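Local structure of putative uncharacterized protein (Pyrococcus furiosus, 3UFC) at residues I30-K33 with A34-E38; E156-L159 with D160-K164. The protein probably binds CRISPR RNA as a Cas6-related member of an adaptive immune system that protects the cell against viruses and plasmids. All coordinates share one frame; numbering follows the deposited sequence.

Contact 1: I30-K33 with A34-E38; sequences IVEK and AGAIE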
ATOM      1  N   ILE A  30      11.348  -1.277  -6.833  1.00 26.28           N
ATOM      2  CA  ILE A  30      10.337  -2.092  -7.502  1.00 24.59           C
ATOM      3  C   ILE A  30      10.103  -1.535  -8.907  1.00 26.02           C
ATOM      4  O   ILE A  30      10.087  -2.284  -9.890  1.00 26.64           O
ATOM      5  CB  ILE A  30       8.999  -2.091  -6.713  1.00 23.50           C
ATOM      6  CG1 ILE A  30       9.205  -2.723  -5.340  1.00 23.60           C
ATOM      7  CG2 ILE A  30       7.924  -2.839  -7.503  1.00 23.88           C
ATOM      8  CD1 ILE A  30       8.005  -2.603  -4.396  1.00 23.25           C
ATOM      9  N   VAL A  31       9.933  -0.218  -9.004  1.00 27.03           N
ATOM     10  CA  VAL A  31       9.702   0.420 -10.298  1.00 27.51           C
ATOM     11  C   VAL A  31      10.912   0.224 -11.220  1.00 31.16           C
ATOM     12  O   VAL A  31      10.762  -0.064 -12.410  1.00 29.88           O
ATOM     13  CB  VAL A  31       9.433   1.937 -10.144  1.00 28.54           C
ATOM     14  CG1 VAL A  31       9.349   2.592 -11.519  1.00 26.84           C
ATOM     15  CG2 VAL A  31       8.134   2.164  -9.365  1.00 26.23           C
ATOM     16  N   GLU A  32      12.108   0.384 -10.666  1.00 31.85           N
ATOM     17  CA  GLU A  32      13.328   0.215 -11.444  1.00 36.24           C
ATOM     18  C   GLU A  32      13.390  -1.213 -11.999  1.00 35.36           C
ATOM     19  O   GLU A  32      13.637  -1.420 -13.185  1.00 36.26           O
ATOM     20  CB  GLU A  32      14.547   0.504 -10.559  1.00 38.58           C
ATOM     21  CG  GLU A  32      15.885   0.541 -11.291  1.00 46.89           C
ATOM     22  CD  GLU A  32      16.370  -0.834 -11.715  1.00 51.75           C
ATOM     23  OE1 GLU A  32      16.467  -1.724 -10.843  1.00 54.23           O
ATOM     24  OE2 GLU A  32      16.660  -1.023 -12.918  1.00 54.83           O
ATOM     25  N   LYS A  33      13.144  -2.195 -11.140  1.00 34.62           N
ATOM     26  CA  LYS A  33      13.186  -3.591 -11.565  1.00 34.62           C
ATOM     27  C   LYS A  33      12.117  -3.934 -12.605  1.00 35.92           C
ATOM     28  O   LYS A  33      12.393  -4.647 -13.569  1.00 36.80           O
ATOM     29  CB  LYS A  33      13.054  -4.514 -10.349  1.00 32.62           C
ATOM     30  CG  LYS A  33      14.209  -4.371  -9.363  1.00 30.80           C
ATOM     31  CD  LYS A  33      13.991  -5.195  -8.108  1.00 30.70           C
ATOM     32  CE  LYS A  33      15.099  -4.933  -7.099  1.00 29.93           C
ATOM     33  NZ  LYS A  33      16.442  -5.272  -7.662  1.00 30.32           N
ATOM     34  N   ALA A  34      10.902  -3.427 -12.416  1.00 35.59           N
ATOM     35  CA  ALA A  34       9.821  -3.710 -13.355  1.00 35.99           C
ATOM     36  C   ALA A  34      10.042  -3.012 -14.694  1.00 37.14           C
ATOM     37  O   ALA A  34       9.743  -3.568 -15.752  1.00 36.98           O
ATOM     38  CB  ALA A  34       8.479  -3.287 -12.759  1.00 33.64           C
ATOM     39  N   GLY A  35      10.567  -1.794 -14.641  1.00 38.93           N
ATOM     40  CA  GLY A  35      10.806  -1.041 -15.858  1.00 41.18           C
ATOM     41  C   GLY A  35      11.850  -1.666 -16.761  1.00 44.07           C
ATOM     42  O   GLY A  35      11.773  -1.537 -17.982  1.00 44.78           O
ATOM     43  N   ALA A  36      12.828  -2.341 -16.166  1.00 45.57           N
ATOM     44  CA  ALA A  36      13.893  -2.985 -16.928  1.00 47.62           C
ATOM     45  C   ALA A  36      13.334  -4.044 -17.875  1.00 48.93           C
ATOM     46  O   ALA A  36      13.895  -4.293 -18.941  1.00 49.99           O
ATOM     47  CB  ALA A  36      14.908  -3.621 -15.977  1.00 47.33           C
ATOM     48  N   ILE A  37      12.223  -4.656 -17.485  1.00 49.50           N
ATOM     49  CA  ILE A  37      11.599  -5.690 -18.299  1.00 51.55           C
ATOM     50  C   ILE A  37      10.494  -5.166 -19.219  1.00 52.19           C
ATOM     51  O   ILE A  37      10.247  -5.729 -20.284  1.00 52.44           O
ATOM     52  CB  ILE A  37      11.054  -6.822 -17.399  1.00 52.65           C
ATOM     53  CG1 ILE A  37      12.235  -7.629 -16.851  1.00 53.88           C
ATOM     54  CG2 ILE A  37      10.084  -7.708 -18.174  1.00 53.65           C
ATOM     55  CD1 ILE A  37      11.847  -8.849 -16.064  1.00 55.67           C
ATOM     56  N   GLU A  38       9.836  -4.088 -18.811  1.00 52.53           N
ATOM     57  CA  GLU A  38       8.774  -3.498 -19.615  1.00 51.87           C
ATOM     58  C   GLU A  38       8.666  -2.013 -19.296  1.00 52.02           C
ATOM     59  O   GLU A  38       7.902  -1.607 -18.420  1.00 51.49           O
ATOM     60  CB  GLU A  38       7.443  -4.200 -19.336  1.00 53.47           C
ATOM     61  CG  GLU A  38       6.263  -3.627 -20.108  1.00 55.13           C
ATOM     62  CD  GLU A  38       6.551  -3.462 -21.590  1.00 56.36           C
ATOM     63  OE1 GLU A  38       7.323  -2.547 -21.955  1.00 56.77           O
ATOM     64  OE2 GLU A  38       6.009  -4.251 -22.391  1.00 58.20           O
TER

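Contact 2: E156-L159 with D160-K164; sequences ELFL and DRLRK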
ATOM      1  N   GLU A 156     -14.321  14.517  10.597  1.00 38.08           N
ATOM      2  CA  GLU A 156     -15.601  14.672   9.904  1.00 39.10           C
ATOM      3  C   GLU A 156     -15.505  14.542   8.385  1.00 35.71           C
ATOM      4  O   GLU A 156     -16.400  13.990   7.750  1.00 35.84           O
ATOM      5  CB  GLU A 156     -16.229  16.029  10.234  1.00 43.56           C
ATOM      6  CG  GLU A 156     -16.601  16.226  11.689  1.00 50.43           C
ATOM      7  CD  GLU A 156     -17.399  17.499  11.901  1.00 54.72           C
ATOM      8  OE1 GLU A 156     -16.915  18.582  11.498  1.00 57.27           O
ATOM      9  OE2 GLU A 156     -18.509  17.419  12.470  1.00 56.91           O
ATOM     10  N   LEU A 157     -14.427  15.063   7.805  1.00 33.90           N
ATOM     11  CA  LEU A 157     -14.241  15.009   6.354  1.00 35.02           C
ATOM     12  C   LEU A 157     -13.654  13.702   5.813  1.00 31.53           C
ATOM     13  O   LEU A 157     -13.658  13.482   4.606  1.00 30.79           O
ATOM     14  CB  LEU A 157     -13.348  16.167   5.895  1.00 37.19           C
ATOM     15  CG  LEU A 157     -13.962  17.556   5.705  1.00 41.43           C
ATOM     16  CD1 LEU A 157     -14.667  18.008   6.973  1.00 43.52           C
ATOM     17  CD2 LEU A 157     -12.855  18.530   5.329  1.00 41.77           C
ATOM     18  N   PHE A 158     -13.150  12.847   6.697  1.00 30.41           N
ATOM     19  CA  PHE A 158     -12.532  11.585   6.279  1.00 28.29           C
ATOM     20  C   PHE A 158     -13.341  10.791   5.252  1.00 27.50           C
ATOM     21  O   PHE A 158     -12.891  10.572   4.123  1.00 24.68           O
ATOM     22  CB  PHE A 158     -12.266  10.693   7.497  1.00 27.76           C
ATOM     23  CG  PHE A 158     -11.506   9.428   7.170  1.00 27.95           C
ATOM     24  CD1 PHE A 158     -10.121   9.439   7.055  1.00 27.19           C
ATOM     25  CD2 PHE A 158     -12.180   8.230   6.959  1.00 28.35           C
ATOM     26  CE1 PHE A 158      -9.419   8.276   6.734  1.00 27.56           C
ATOM     27  CE2 PHE A 158     -11.486   7.058   6.636  1.00 26.86           C
ATOM     28  CZ  PHE A 158     -10.109   7.082   6.524  1.00 25.71           C
ATOM     29  N   LEU A 159     -14.536  10.359   5.645  1.00 27.96           N
ATOM     30  CA  LEU A 159     -15.375   9.564   4.762  1.00 28.20           C
ATOM     31  C   LEU A 159     -15.640  10.213   3.406  1.00 28.44           C
ATOM     32  O   LEU A 159     -15.438   9.580   2.373  1.00 26.99           O
ATOM     33  CB  LEU A 159     -16.705   9.220   5.447  1.00 29.98           C
ATOM     34  CG  LEU A 159     -17.647   8.357   4.597  1.00 31.43           C
ATOM     35  CD1 LEU A 159     -16.935   7.078   4.187  1.00 31.20           C
ATOM     36  CD2 LEU A 159     -18.913   8.041   5.380  1.00 34.88           C
ATOM     37  N   ASP A 160     -16.090  11.465   3.394  1.00 28.31           N
ATOM     38  CA  ASP A 160     -16.357  12.132   2.122  1.00 29.09           C
ATOM     39  C   ASP A 160     -15.098  12.255   1.277  1.00 26.89           C
ATOM     40  O   ASP A 160     -15.149  12.109   0.053  1.00 25.34           O
ATOM     41  CB  ASP A 160     -16.978  13.512   2.343  1.00 33.22           C
ATOM     42  CG  ASP A 160     -18.433  13.426   2.757  1.00 38.58           C
ATOM     43  OD1 ASP A 160     -19.089  12.420   2.405  1.00 39.03           O
ATOM     44  OD2 ASP A 160     -18.926  14.361   3.419  1.00 41.58           O
ATOM     45  N   ARG A 161     -13.970  12.527   1.924  1.00 24.41           N
ATOM     46  CA  ARG A 161     -12.707  12.626   1.202  1.00 25.69           C
ATOM     47  C   ARG A 161     -12.330  11.251   0.628  1.00 24.44           C
ATOM     48  O   ARG A 161     -11.924  11.145  -0.529  1.00 25.16           O
ATOM     49  CB  ARG A 161     -11.601  13.121   2.130  1.00 27.90           C
ATOM     50  CG  ARG A 161     -11.673  14.604   2.465  1.00 34.71           C
ATOM     51  CD  ARG A 161     -10.884  15.421   1.459  1.00 40.32           C
ATOM     52  NE  ARG A 161     -11.700  15.914   0.359  1.00 45.04           N
ATOM     53  CZ  ARG A 161     -11.200  16.436  -0.758  1.00 47.46           C
ATOM     54  NH1 ARG A 161      -9.886  16.519  -0.923  1.00 48.16           N
ATOM     55  NH2 ARG A 161     -12.015  16.897  -1.698  1.00 48.95           N
ATOM     56  N   LEU A 162     -12.472  10.202   1.436  1.00 23.39           N
ATOM     57  CA  LEU A 162     -12.139   8.855   0.972  1.00 21.97           C
ATOM     58  C   LEU A 162     -13.038   8.496  -0.214  1.00 23.45           C
ATOM     59  O   LEU A 162     -12.572   7.961  -1.219  1.00 22.55           O
ATOM     60  CB  LEU A 162     -12.316   7.831   2.100  1.00 20.98           C
ATOM     61  CG  LEU A 162     -12.042   6.362   1.724  1.00 22.19           C
ATOM     62  CD1 LEU A 162     -10.611   6.212   1.211  1.00 20.21           C
ATOM     63  CD2 LEU A 162     -12.271   5.465   2.931  1.00 21.10           C
ATOM     64  N   ARG A 163     -14.327   8.811  -0.102  1.00 23.48           N
ATOM     65  CA  ARG A 163     -15.260   8.522  -1.178  1.00 24.74           C
ATOM     66  C   ARG A 163     -14.834   9.185  -2.482  1.00 25.19           C
ATOM     67  O   ARG A 163     -14.794   8.534  -3.523  1.00 24.61           O
ATOM     68  CB  ARG A 163     -16.664   8.989  -0.807  1.00 26.41           C
ATOM     69  CG  ARG A 163     -17.341   8.148   0.250  1.00 27.63           C
ATOM     70  CD  ARG A 163     -18.577   8.862   0.782  1.00 31.62           C
ATOM     71  NE  ARG A 163     -19.384   7.991   1.628  1.00 34.04           N
ATOM     72  CZ  ARG A 163     -20.411   8.403   2.361  1.00 36.55           C
ATOM     73  NH1 ARG A 163     -20.758   9.683   2.354  1.00 37.98           N
ATOM     74  NH2 ARG A 163     -21.088   7.536   3.101  1.00 36.20           N
ATOM     75  N   LYS A 164     -14.505  10.474  -2.424  1.00 23.94           N
ATOM     76  CA  LYS A 164     -14.096  11.201  -3.623  1.00 25.42           C
ATOM     77  C   LYS A 164     -12.818  10.635  -4.224  1.00 23.15           C
ATOM     78  O   LYS A 164     -12.711  10.470  -5.439  1.00 23.26           O
ATOM     79  CB  LYS A 164     -13.873  12.687  -3.318  1.00 29.15           C
ATOM     80  CG  LYS A 164     -13.629  13.508  -4.574  1.00 35.88           C
ATOM     81  CD  LYS A 164     -12.994  14.859  -4.277  1.00 42.33           C
ATOM     82  CE  LYS A 164     -11.540  14.691  -3.871  1.00 45.74           C
ATOM     83  NZ  LYS A 164     -10.814  15.989  -3.863  1.00 50.10           N
TER
HETATM   84  O   HOH W   1     -17.322  12.884   5.619  1.00 31.41           O

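Contact 1: I30-K33 with A34-E38
The flat groups meeting between Ile-30 and Ala-34 are peptide units: Ala-34 N stands 2.9 Å from Ile-30 O, tilted 19° out of the carbonyl plane. One residue on, Gly-35 N donates to Val-31 O at 2.8 Å with a similar tilt. The third bond, Ala-36 N to Glu-32 O, stretches to 3.2 Å, and its N-H...O angle of 144° makes it the least straight of the three. Glu-32 OE2 comes no nearer than 4.4 Å to Ala-36 CB, a loose approach. This i to i+4 ladder belongs to the C-terminal part of alpha-helix 23-37 in the N-terminal Cas6 family region, consistent with the ferredoxin-like domain of this protein. Beyond it Ala-34 O accepts twice, from Ile-37 N at 3.2 Å and Glu-38 N at 3.1 Å. Ile-30 and Ala-34, one turn apart, both rest on Ile-92 of helix 86-98, while Val-31 and Ala-34 meet Leu-45 of helix 42-46. With CG beside its backbone N (chi1 -63°) and a bend at chi4, Lys-33 carries NZ to Ser-99 OG and Glu-101 O, and makes a cation-pi contact with Phe-102.

Contact 2: E156-L159 with D160-K164
Leu-159 and Arg-163 make the most intimate side-chain contact, which is apolar against a charged plane. Leu-159 CD2 sits over one face of the Arg-163 guanidinium, offset toward the rim and 3.2 Å from NH2. Leu-159 sends CG anti to its backbone N (chi1 -179°), which lays its branched end across Arg-163, extended from CG to NE. The second apolar pair is gentler: Phe-158 and Leu-162 lie side by side, with Phe-158 CE2 4.1 Å from Leu-162 CD2, and both touch Val-136 of strand 136-142.

Arg-163 NH1 forms a salt bridge with Asp-160 OD1 at 3.2 Å, its hydrogen bond weak at 131°, while NE is taken by Phe-183 O; together these partners limit how the guanidinium can rotate.

Among backbone bonds, Arg-161 N to Leu-157 O, Leu-162 N to Phe-158 O (2.7 Å) and Arg-163 N to Leu-159 O (2.8 Å) follow i to i+4 spacing. One step earlier a water replaces the direct bond, donating a hydrogen bond to Glu-156 O at 2.6 Å and accepting from Asp-160 N at 2.9 Å. The ladder belongs to the N-terminal part of helix 158-174, in the C-terminal Cas6 family region, probably a ferredoxin-like half as in Cas6 proteins.

Contact 1 precedes contact 2 along the chain, and the two share no helix or sheet. Their centres are 34 Å apart, their nearest atoms about 21 Å, and they lie on opposite sides of the chain's centre. Contact 1 lies toward the C-terminal end of helix 23-37, which comes in the chain after strand 3-11 and before strand 53-59, two strands of the five-stranded antiparallel sheet. Contact 2 lies toward the N-terminal end of helix 158-174, ahead of strand 183-197 of the four-stranded one. Contact 1 packs on helices 42-46 and 86-98, contact 2 on strands 136-142, 145-151 and 183-197. The separation is consistent with two ferredoxin-like halves, as in Cas6 proteins.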